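Long-range contacts in lipase chaperone (Burkholderia glumae, PDB 2ES4), which helps the bacterium's extracellular lipase to fold during passage through the periplasm, acting as a membrane-anchored, lipase-specific foldase: residues A68-L73 with A113-G118; G77-T82 with S119-E124. One frame throughout, in Å; residues are numbered along the deposited sequence.

Contact 1 (A68-L73 with A113-G118); sequences APRLPL and AAQLDG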
ATOM      1  N   ALA B  68       4.494  21.210   5.655  1.00 26.06           N
ATOM      2  CA  ALA B  68       4.274  20.778   7.023  1.00 25.67           C
ATOM      3  C   ALA B  68       2.850  20.983   7.467  1.00 26.22           C
ATOM      4  O   ALA B  68       2.205  21.934   7.025  1.00 25.78           O
ATOM      5  CB  ALA B  68       5.238  21.498   7.976  1.00 27.91           C
ATOM      6  N   PRO B  69       2.299  20.044   8.269  1.00 26.71           N
ATOM      7  CA  PRO B  69       0.924  20.201   8.743  1.00 28.76           C
ATOM      8  C   PRO B  69       0.907  21.330   9.772  1.00 30.70           C
ATOM      9  O   PRO B  69       1.943  21.652  10.364  1.00 29.28           O
ATOM     10  CB  PRO B  69       0.615  18.832   9.351  1.00 28.51           C
ATOM     11  CG  PRO B  69       1.925  18.352   9.801  1.00 28.73           C
ATOM     12  CD  PRO B  69       2.832  18.738   8.688  1.00 26.95           C
ATOM     13  N   ARG B  70      -0.253  21.948   9.956  1.00 31.86           N
ATOM     14  CA  ARG B  70      -0.377  23.068  10.882  1.00 33.95           C
ATOM     15  C   ARG B  70      -0.423  22.695  12.349  1.00 34.07           C
ATOM     16  O   ARG B  70      -1.085  21.728  12.731  1.00 33.83           O
ATOM     17  CB  ARG B  70      -1.614  23.906  10.541  1.00 34.81           C
ATOM     18  CG  ARG B  70      -1.753  24.280   9.071  1.00 38.49           C
ATOM     19  CD  ARG B  70      -0.530  25.005   8.552  1.00 39.54           C
ATOM     20  NE  ARG B  70      -0.322  26.292   9.210  1.00 40.97           N
ATOM     21  CZ  ARG B  70       0.771  27.034   9.063  1.00 41.09           C
ATOM     22  NH1 ARG B  70       1.759  26.614   8.281  1.00 40.69           N
ATOM     23  NH2 ARG B  70       0.881  28.194   9.698  1.00 39.93           N
ATOM     24  N   LEU B  71       0.309  23.458  13.162  1.00 35.51           N
ATOM     25  CA  LEU B  71       0.325  23.267  14.609  1.00 36.65           C
ATOM     26  C   LEU B  71      -0.960  23.918  15.123  1.00 38.47           C
ATOM     27  O   LEU B  71      -1.209  25.095  14.848  1.00 38.21           O
ATOM     28  CB  LEU B  71       1.544  23.939  15.245  1.00 36.68           C
ATOM     29  CG  LEU B  71       2.854  23.159  15.210  1.00 36.79           C
ATOM     30  CD1 LEU B  71       4.015  24.047  15.578  1.00 38.49           C
ATOM     31  CD2 LEU B  71       2.770  21.983  16.165  1.00 36.09           C
ATOM     32  N   PRO B  72      -1.806  23.151  15.840  1.00 40.72           N
ATOM     33  CA  PRO B  72      -3.077  23.641  16.386  1.00 43.11           C
ATOM     34  C   PRO B  72      -2.947  24.651  17.526  1.00 45.09           C
ATOM     35  O   PRO B  72      -2.200  24.437  18.483  1.00 45.51           O
ATOM     36  CB  PRO B  72      -3.759  22.354  16.833  1.00 42.32           C
ATOM     37  CG  PRO B  72      -2.627  21.540  17.302  1.00 42.59           C
ATOM     38  CD  PRO B  72      -1.600  21.740  16.220  1.00 41.53           C
ATOM     39  N   LEU B  73      -3.665  25.762  17.394  1.00 47.95           N
ATOM     40  CA  LEU B  73      -3.652  26.824  18.392  1.00 51.15           C
ATOM     41  C   LEU B  73      -5.002  26.975  19.070  1.00 53.29           C
ATOM     42  O   LEU B  73      -6.034  27.037  18.401  1.00 53.58           O
ATOM     43  CB  LEU B  73      -3.245  28.153  17.748  1.00 51.36           C
ATOM     44  CG  LEU B  73      -1.829  28.235  17.170  1.00 51.69           C
ATOM     45  CD1 LEU B  73      -1.632  29.566  16.478  1.00 52.59           C
ATOM     46  CD2 LEU B  73      -0.807  28.036  18.278  1.00 51.43           C
ATOM     47  N   ALA B 113       9.533  27.428  14.217  1.00 30.42           N
ATOM     48  CA  ALA B 113       9.742  28.864  14.076  1.00 30.46           C
ATOM     49  C   ALA B 113       8.999  29.436  12.880  1.00 30.82           C
ATOM     50  O   ALA B 113       8.417  30.498  12.968  1.00 29.44           O
ATOM     51  CB  ALA B 113      11.212  29.172  13.959  1.00 31.88           C
ATOM     52  N   ALA B 114       8.970  28.697  11.775  1.00 29.61           N
ATOM     53  CA  ALA B 114       8.278  29.148  10.570  1.00 31.17           C
ATOM     54  C   ALA B 114       6.795  29.437  10.826  1.00 31.19           C
ATOM     55  O   ALA B 114       6.252  30.419  10.323  1.00 31.11           O
ATOM     56  CB  ALA B 114       8.429  28.116   9.478  1.00 31.01           C
ATOM     57  N   GLN B 115       6.176  28.612  11.666  1.00 32.08           N
ATOM     58  CA  GLN B 115       4.765  28.764  12.000  1.00 34.46           C
ATOM     59  C   GLN B 115       4.494  29.636  13.220  1.00 35.99           C
ATOM     60  O   GLN B 115       3.552  30.430  13.223  1.00 36.79           O
ATOM     61  CB  GLN B 115       4.123  27.391  12.228  1.00 33.31           C
ATOM     62  CG  GLN B 115       3.996  26.523  10.986  1.00 32.65           C
ATOM     63  CD  GLN B 115       3.235  25.233  11.247  1.00 32.33           C
ATOM     64  OE1 GLN B 115       2.246  25.217  11.985  1.00 32.58           O
ATOM     65  NE2 GLN B 115       3.692  24.145  10.641  1.00 29.30           N
ATOM     66  N   LEU B 116       5.303  29.462  14.264  1.00 38.30           N
ATOM     67  CA  LEU B 116       5.103  30.177  15.522  1.00 40.43           C
ATOM     68  C   LEU B 116       6.213  31.123  15.954  1.00 42.87           C
ATOM     69  O   LEU B 116       6.343  31.411  17.146  1.00 43.61           O
ATOM     70  CB  LEU B 116       4.851  29.154  16.634  1.00 39.36           C
ATOM     71  CG  LEU B 116       3.889  28.003  16.343  1.00 39.77           C
ATOM     72  CD1 LEU B 116       3.892  27.019  17.461  1.00 40.15           C
ATOM     73  CD2 LEU B 116       2.494  28.546  16.076  1.00 38.28           C
ATOM     74  N   ASP B 117       6.983  31.643  15.000  1.00 44.40           N
ATOM     75  CA  ASP B 117       8.084  32.567  15.318  1.00 47.26           C
ATOM     76  C   ASP B 117       7.630  33.747  16.152  1.00 49.33           C
ATOM     77  O   ASP B 117       6.705  34.466  15.767  1.00 49.33           O
ATOM     78  CB  ASP B 117       8.723  33.107  14.043  1.00 48.28           C
ATOM     79  CG  ASP B 117      10.240  33.019  14.050  1.00 49.49           C
ATOM     80  OD1 ASP B 117      10.840  33.275  12.986  1.00 50.13           O
ATOM     81  OD2 ASP B 117      10.835  32.700  15.100  1.00 49.26           O
ATOM     82  N   GLY B 118       8.237  33.883  17.328  1.00 51.30           N
ATOM     83  CA  GLY B 118       7.906  34.974  18.231  1.00 53.63           C
ATOM     84  C   GLY B 118       6.530  34.879  18.862  1.00 55.26           C
ATOM     85  O   GLY B 118       5.684  35.755  18.647  1.00 55.48           O
TER
HETATM   86  O   HOH W   1       0.462  26.936  13.314  1.00 36.57           O

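Contact 2 (G77-T82 with S119-E124); sequences GRLART and SPAQAE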
ATOM      1  N   GLY B  77      -4.072  31.233  23.244  1.00 67.34           N
ATOM      2  CA  GLY B  77      -2.860  31.481  22.479  1.00 67.05           C
ATOM      3  C   GLY B  77      -1.841  30.365  22.633  1.00 66.83           C
ATOM      4  O   GLY B  77      -0.685  30.515  22.247  1.00 67.37           O
ATOM      5  N   ARG B  78      -2.266  29.261  23.242  1.00 66.09           N
ATOM      6  CA  ARG B  78      -1.395  28.121  23.470  1.00 65.68           C
ATOM      7  C   ARG B  78      -1.731  26.990  22.520  1.00 64.43           C
ATOM      8  O   ARG B  78      -2.773  27.014  21.866  1.00 64.44           O
ATOM      9  CB  ARG B  78      -1.518  27.642  24.918  1.00 66.68           C
ATOM     10  CG  ARG B  78      -1.120  28.675  25.965  1.00 68.07           C
ATOM     11  CD  ARG B  78      -0.458  28.039  27.167  1.00 68.98           C
ATOM     12  NE  ARG B  78      -1.235  26.929  27.711  1.00 70.42           N
ATOM     13  CZ  ARG B  78      -0.798  26.092  28.647  1.00 70.76           C
ATOM     14  NH1 ARG B  78       0.420  26.227  29.157  1.00 70.87           N
ATOM     15  NH2 ARG B  78      -1.584  25.113  29.076  1.00 71.44           N
ATOM     16  N   LEU B  79      -0.846  25.999  22.450  1.00 63.22           N
ATOM     17  CA  LEU B  79      -1.052  24.845  21.585  1.00 61.73           C
ATOM     18  C   LEU B  79      -2.268  24.040  22.001  1.00 61.39           C
ATOM     19  O   LEU B  79      -2.405  23.675  23.173  1.00 61.35           O
ATOM     20  CB  LEU B  79       0.167  23.927  21.591  1.00 61.14           C
ATOM     21  CG  LEU B  79       1.451  24.405  20.930  1.00 60.45           C
ATOM     22  CD1 LEU B  79       2.500  23.355  21.148  1.00 60.06           C
ATOM     23  CD2 LEU B  79       1.224  24.636  19.443  1.00 59.48           C
ATOM     24  N   ALA B  80      -3.172  23.812  21.047  1.00 60.77           N
ATOM     25  CA  ALA B  80      -4.373  23.024  21.303  1.00 59.87           C
ATOM     26  C   ALA B  80      -3.911  21.597  21.535  1.00 59.20           C
ATOM     27  O   ALA B  80      -3.184  21.038  20.711  1.00 59.88           O
ATOM     28  CB  ALA B  80      -5.318  23.085  20.118  1.00 60.09           C
ATOM     29  N   ARG B  81      -4.278  21.038  22.686  1.00 58.22           N
ATOM     30  CA  ARG B  81      -3.885  19.678  23.029  1.00 56.81           C
ATOM     31  C   ARG B  81      -4.608  18.609  22.227  1.00 55.05           C
ATOM     32  O   ARG B  81      -5.472  17.898  22.740  1.00 54.46           O
ATOM     33  CB  ARG B  81      -4.008  19.434  24.533  1.00 58.30           C
ATOM     34  CG  ARG B  81      -3.033  20.250  25.352  1.00 60.92           C
ATOM     35  CD  ARG B  81      -3.018  19.835  26.796  1.00 63.67           C
ATOM     36  NE  ARG B  81      -1.897  20.438  27.513  1.00 65.50           N
ATOM     37  CZ  ARG B  81      -1.606  20.199  28.787  1.00 65.77           C
ATOM     38  NH1 ARG B  81      -2.355  19.366  29.501  1.00 66.55           N
ATOM     39  NH2 ARG B  81      -0.549  20.772  29.348  1.00 66.72           N
ATOM     40  N   THR B  82      -4.263  18.528  20.943  1.00 52.37           N
ATOM     41  CA  THR B  82      -4.860  17.562  20.028  1.00 49.73           C
ATOM     42  C   THR B  82      -3.752  16.741  19.391  1.00 47.50           C
ATOM     43  O   THR B  82      -2.574  17.099  19.481  1.00 46.45           O
ATOM     44  CB  THR B  82      -5.683  18.256  18.918  1.00 50.40           C
ATOM     45  OG1 THR B  82      -4.828  19.099  18.139  1.00 50.75           O
ATOM     46  CG2 THR B  82      -6.805  19.097  19.519  1.00 50.92           C
ATOM     47  N   SER B 119       6.302  33.811  19.618  1.00 56.02           N
ATOM     48  CA  SER B 119       5.022  33.600  20.285  1.00 56.34           C
ATOM     49  C   SER B 119       5.166  32.567  21.395  1.00 55.70           C
ATOM     50  O   SER B 119       6.075  31.731  21.348  1.00 55.43           O
ATOM     51  CB  SER B 119       3.949  33.146  19.272  1.00 57.49           C
ATOM     52  OG  SER B 119       4.217  31.852  18.773  1.00 58.95           O
ATOM     53  N   PRO B 120       4.270  32.611  22.412  1.00 55.16           N
ATOM     54  CA  PRO B 120       4.312  31.657  23.530  1.00 54.01           C
ATOM     55  C   PRO B 120       4.197  30.211  23.050  1.00 53.07           C
ATOM     56  O   PRO B 120       4.832  29.313  23.611  1.00 53.02           O
ATOM     57  CB  PRO B 120       3.092  32.057  24.352  1.00 54.40           C
ATOM     58  CG  PRO B 120       3.003  33.528  24.119  1.00 55.05           C
ATOM     59  CD  PRO B 120       3.218  33.624  22.652  1.00 54.94           C
ATOM     60  N   ALA B 121       3.443  30.018  21.966  1.00 51.95           N
ATOM     61  CA  ALA B 121       3.236  28.705  21.360  1.00 50.38           C
ATOM     62  C   ALA B 121       4.552  28.081  20.908  1.00 49.35           C
ATOM     63  O   ALA B 121       4.748  26.881  21.071  1.00 49.71           O
ATOM     64  CB  ALA B 121       2.282  28.810  20.202  1.00 50.49           C
ATOM     65  N   GLN B 122       5.461  28.904  20.383  1.00 48.03           N
ATOM     66  CA  GLN B 122       6.772  28.430  19.933  1.00 47.13           C
ATOM     67  C   GLN B 122       7.543  27.748  21.051  1.00 47.00           C
ATOM     68  O   GLN B 122       8.032  26.634  20.874  1.00 46.25           O
ATOM     69  CB  GLN B 122       7.601  29.579  19.363  1.00 47.31           C
ATOM     70  CG  GLN B 122       9.054  29.225  19.083  1.00 47.98           C
ATOM     71  CD  GLN B 122       9.808  30.321  18.387  1.00 49.59           C
ATOM     72  OE1 GLN B 122       9.734  31.491  18.767  1.00 50.10           O
ATOM     73  NE2 GLN B 122      10.556  29.947  17.358  1.00 49.60           N
ATOM     74  N   ALA B 123       7.623  28.415  22.203  1.00 47.36           N
ATOM     75  CA  ALA B 123       8.318  27.871  23.365  1.00 47.10           C
ATOM     76  C   ALA B 123       7.597  26.616  23.840  1.00 47.22           C
ATOM     77  O   ALA B 123       8.235  25.621  24.191  1.00 46.46           O
ATOM     78  CB  ALA B 123       8.372  28.895  24.479  1.00 47.72           C
ATOM     79  N   GLU B 124       6.266  26.655  23.776  1.00 47.94           N
ATOM     80  CA  GLU B 124       5.427  25.529  24.177  1.00 48.45           C
ATOM     81  C   GLU B 124       5.696  24.338  23.256  1.00 47.43           C
ATOM     82  O   GLU B 124       5.887  23.218  23.732  1.00 46.87           O
ATOM     83  CB  GLU B 124       3.956  25.917  24.109  1.00 50.36           C
ATOM     84  CG  GLU B 124       3.039  25.072  24.966  1.00 53.90           C
ATOM     85  CD  GLU B 124       1.595  25.480  24.830  1.00 56.12           C
ATOM     86  OE1 GLU B 124       1.324  26.690  24.911  1.00 57.34           O
ATOM     87  OE2 GLU B 124       0.734  24.599  24.636  1.00 58.85           O
TER

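Contact 1 (A68-L73 with A113-G118)
Leu71, in a loop without regular structure, faces Gln115 near the C-terminal end of helix 101-116, their CA atoms 7.5 Å apart, so that side chains rather than paired backbones bridge the two segments. This is the packing of an irregular loop on a helix end in the small helical N-terminal region of the foldase, and Gln115 carries most of it. Its CG lies anti to the carbonyl carbon (chi1 -68°) and the chain runs extended beyond, bringing a primary amide to the loop backbone. Glutamine suits the place because one amide offers both a donor and an acceptor. Gln115 NE2 donates to Pro69 O at 3.1 Å, approaching from above that carbonyl's plane, while Gln115 OE1 receives the N-H of Leu71 at 2.9 Å, in the amide plane and on a lone pair, with a nearly straight N-H...O angle of 166°. With both ends of the amide held, its rotation is fixed. The Arg70 side chain, bent at chi2 and chi3, folds back over this amide; the guanidinium and amide planes are 19° apart and stacked, with Gln115 OE1 3.7 Å above the guanidinium centre and Gln115 CG 3.5 Å from Arg70 NH1. The positive charge would probably polarise the amide oxygen stacked on it. Beyond the amide, leucines supply the apolar part. Leu71 meets Leu116 at about a right angle, CD1 to CD1 at 3.5 Å, while the Leu73 and Leu116 side chains run alongside in opposite senses, their CD2 methyls touching. Phe88 of helix 84-90 also packs on Leu71 and Gln115, and Pro69 touches an aromatic side chain of the other protein's chain. One water completes the polar side, donating to Leu71 O at 2.9 Å and to Gln115 OE1 at 2.8 Å.

Contact 2 (G77-T82 with S119-E124)
Glu124 reaches from the first turns of helix 120-137 to the backbone N of Leu79 and the side chains of Arg78 and Leu79, the main link between this helix and loop 77-82. The second segment opens with Ser119, the N-cap, whose OG is hydrogen-bonded to Leu116 O of the preceding helix. Pro120 follows in the first turn, where a residue lacking an N-H costs the helix no hydrogen bond. The backbones come nearest at Ala121, its CA 5.1 Å from that of Arg78; its small methyl lets the loop approach, with CB 4.0 Å from Gly77 O and a looser apolar contact to Leu79 CD2. Gly77 has a positive phi, which glycine adopts readily. One turn on, Glu124 extends with CG anti to the backbone N (chi1 -158°). Its carboxylate straddles the N-H of Leu79 in two weak hydrogen bonds, OE2 at 3.0 Å and OE1 at 3.4 Å. Glu124 OE1 also packs on the aliphatic stem of Arg78, 3.0 Å from Arg78 CB, and forms a long salt bridge of 3.8 Å to Arg78 NE; it lies well out of the guanidinium plane, so that link is one of charge, with no N-H aimed at the oxygen. Leu79 runs alongside Glu124 in the reverse sense, its CB against Glu124 OE2, and also packs on Leu116. Loop 77-82 thus lies against the start of helix 120-137, with the end of helix 101-116 beside both and helix 84-90 following the loop.

Overall arrangement
Both contacts are partly buried, and each joins part of the irregular chain before helix 84-90 to a helix end: contact 1 to the end of helix 101-116, contact 2 to the start of helix 120-137. Those helices are consecutive, and the segments alternate along the chain, their centres 9 Å apart. A probable hydrogen bond from Ala80 N to Pro72 O joins the loop halves, while Ala121 packs on Leu116. In each contact a long polar helix side chain takes a loop N-H beside an arginine, but the neutral amide of contact 1 also donates and stacks, whereas the carboxylate of contact 2 only accepts and attracts charge. Both combine buried leucines (Leu71 and Leu116; Leu79) with solvent-exposed arginines, and contact 1 adds the exposed Leu73.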